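Local atomic coordinates of putative cell adhesion protein (Bacteroides eggerthii, PDB entry 4GPV), a protein that probably serves as a fimbrial subunit of the FimA-like family, building pili that mediate cell adhesion. Residues 180-185 and 228-232. Numbering follows the deposited sequence.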
ATOM      1  N   ASP A 180      25.687   6.060   1.764  1.00 24.19           N
ATOM      2  CA  ASP A 180      24.283   5.763   1.524  1.00 24.06           C
ATOM      3  C   ASP A 180      23.436   6.819   2.209  1.00 28.07           C
ATOM      4  O   ASP A 180      23.711   7.159   3.373  1.00 27.35           O
ATOM      5  CB  ASP A 180      23.929   4.366   2.048  1.00 24.70           C
ATOM      6  CG  ASP A 180      24.697   3.246   1.382  1.00 27.31           C
ATOM      7  OD1 ASP A 180      25.016   3.372   0.169  1.00 27.85           O
ATOM      8  OD2 ASP A 180      25.044   2.278   2.082  1.00 34.43           O
ATOM      9  N   ASP A 181      22.389   7.342   1.513  1.00 23.81           N
ATOM     10  CA  ASP A 181      21.599   8.421   2.099  1.00 23.90           C
ATOM     11  C   ASP A 181      20.222   7.966   2.564  1.00 23.67           C
ATOM     12  O   ASP A 181      19.779   8.364   3.647  1.00 24.10           O
ATOM     13  CB  ASP A 181      21.471   9.593   1.107  1.00 25.87           C
ATOM     14  CG  ASP A 181      22.801  10.066   0.551  1.00 36.27           C
ATOM     15  OD1 ASP A 181      23.733  10.322   1.355  1.00 37.52           O
ATOM     16  OD2 ASP A 181      22.925  10.155  -0.680  1.00 37.92           O
ATOM     17  N   ALA A 182      19.517   7.179   1.752  1.00 20.80           N
ATOM     18  CA  ALA A 182      18.164   6.790   2.122  1.00 20.18           C
ATOM     19  C   ALA A 182      17.662   5.561   1.388  1.00 23.33           C
ATOM     20  O   ALA A 182      18.160   5.220   0.314  1.00 22.93           O
ATOM     21  CB  ALA A 182      17.215   7.952   1.812  1.00 21.59           C
ATOM     22  N   ALA A 183      16.677   4.889   1.984  1.00 19.92           N
ATOM     23  CA  ALA A 183      15.891   3.874   1.306  1.00 18.12           C
ATOM     24  C   ALA A 183      14.676   4.641   0.797  1.00 21.26           C
ATOM     25  O   ALA A 183      14.006   5.342   1.580  1.00 20.34           O
ATOM     26  CB  ALA A 183      15.484   2.747   2.266  1.00 18.75           C
ATOM     27  N   VAL A 184      14.448   4.604  -0.513  1.00 18.19           N
ATOM     28  CA  VAL A 184      13.387   5.428  -1.118  1.00 17.37           C
ATOM     29  C   VAL A 184      12.397   4.589  -1.934  1.00 19.30           C
ATOM     30  O   VAL A 184      12.760   3.558  -2.470  1.00 18.16           O
ATOM     31  CB  VAL A 184      13.982   6.577  -2.002  1.00 20.45           C
ATOM     32  CG1 VAL A 184      14.832   7.566  -1.188  1.00 20.78           C
ATOM     33  CG2 VAL A 184      14.768   6.028  -3.204  1.00 20.85           C
ATOM     34  N   LEU A 185      11.149   5.044  -1.995  1.00 16.54           N
ATOM     35  CA  LEU A 185      10.145   4.430  -2.835  1.00 15.56           C
ATOM     36  C   LEU A 185       9.849   5.429  -3.911  1.00 19.63           C
ATOM     37  O   LEU A 185       9.473   6.557  -3.612  1.00 18.99           O
ATOM     38  CB  LEU A 185       8.869   3.999  -2.069  1.00 15.19           C
ATOM     39  CG  LEU A 185       7.957   3.030  -2.845  1.00 18.94           C
ATOM     40  CD1 LEU A 185       8.665   1.648  -3.089  1.00 17.79           C
ATOM     41  CD2 LEU A 185       6.627   2.811  -2.080  1.00 20.12           C
ATOM     42  N   LEU A 228       8.240   8.917   1.740  1.00 18.61           N
ATOM     43  CA  LEU A 228       8.773   7.832   0.892  1.00 16.57           C
ATOM     44  C   LEU A 228      10.310   7.840   0.841  1.00 18.86           C
ATOM     45  O   LEU A 228      10.917   7.284  -0.071  1.00 17.00           O
ATOM     46  CB  LEU A 228       8.165   7.880  -0.505  1.00 17.79           C
ATOM     47  CG  LEU A 228       6.657   7.682  -0.570  1.00 19.75           C
ATOM     48  CD1 LEU A 228       6.168   7.778  -1.988  1.00 20.48           C
ATOM     49  CD2 LEU A 228       6.198   6.375   0.147  1.00 20.24           C
ATOM     50  N   SER A 229      10.937   8.405   1.879  1.00 18.31           N
ATOM     51  CA  SER A 229      12.388   8.412   2.014  1.00 17.01           C
ATOM     52  C   SER A 229      12.739   8.177   3.474  1.00 24.17           C
ATOM     53  O   SER A 229      12.382   8.992   4.311  1.00 25.65           O
ATOM     54  CB  SER A 229      12.970   9.737   1.510  1.00 20.71           C
ATOM     55  OG  SER A 229      14.383   9.740   1.635  1.00 24.87           O
ATOM     56  N   ASP A 230      13.448   7.083   3.784  1.00 20.19           N
ATOM     57  CA  ASP A 230      13.893   6.775   5.148  1.00 21.04           C
ATOM     58  C   ASP A 230      15.404   6.888   5.203  1.00 24.18           C
ATOM     59  O   ASP A 230      16.095   6.114   4.522  1.00 23.40           O
ATOM     60  CB  ASP A 230      13.422   5.382   5.572  1.00 21.96           C
ATOM     61  CG  ASP A 230      11.935   5.338   5.897  1.00 28.56           C
ATOM     62  OD1 ASP A 230      11.433   6.311   6.510  1.00 30.43           O
ATOM     63  OD2 ASP A 230      11.311   4.261   5.697  1.00 26.82           O
ATOM     64  N   ALA A 231      15.907   7.856   5.987  1.00 21.13           N
ATOM     65  CA  ALA A 231      17.352   8.115   6.061  1.00 22.80           C
ATOM     66  C   ALA A 231      18.152   6.928   6.566  1.00 25.18           C
ATOM     67  O   ALA A 231      17.713   6.188   7.460  1.00 24.85           O
ATOM     68  CB  ALA A 231      17.640   9.344   6.945  1.00 25.98           C
ATOM     69  N   VAL A 232      19.347   6.770   5.979  1.00 24.02           N
ATOM     70  CA  VAL A 232      20.314   5.734   6.355  1.00 24.08           C
ATOM     71  C   VAL A 232      21.437   6.382   7.187  1.00 31.26           C
ATOM     72  O   VAL A 232      22.025   7.394   6.791  1.00 29.81           O
ATOM     73  CB  VAL A 232      20.861   5.008   5.093  1.00 26.84           C
ATOM     74  CG1 VAL A 232      22.009   4.055   5.424  1.00 27.88           C
ATOM     75  CG2 VAL A 232      19.746   4.276   4.363  1.00 25.64           C
TER
HETATM   76  O   HOH W   1      24.782   7.211   5.786  1.00 48.04           O
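Residues 180-185 and 228-232 run antiparallel, with strand axes 4.5 Å apart at an angle of 153°. Ala183 and Asp230 form a hydrogen-bonded pair: Ala183 N to Asp230 O and Asp230 N to Ala183 O are both 2.9 Å. Further hydrogen bonds join Val232 N to Asp181 O (2.9 Å) and Leu185 N to Leu228 O (3.0 Å). A water bridges the carbonyls of Asp180 and Val232, where direct pairing has ended. Ala182, Val184, Ser229 and Ala231 share one face; Ser229 OG lies 3.4 Å from Ala182 CB and 3.6 Å from Val184 CG1. On the other face, Ala183 packs inward on Leu162 and Phe246, while Asp230 hydrogen-bonds Asn247 and a bound Tris molecule, probably from the crystallisation liquor. Val232 CG2 reaches Ala182 CA at 3.7 Å. Asp181 OD2 hydrogen-bonds Thr268 OG1 and forms a salt bridge with Lys266. On its other edge strand 176-193 pairs with strand 262-271, where the backbones of Asp181 and Ala182 both bond to Lys266, a classic beta bulge. The short strand 229-231 thus extends a beta-sheet of the C-terminal domain, assigned to the FimA-like family of the transthyretin clan.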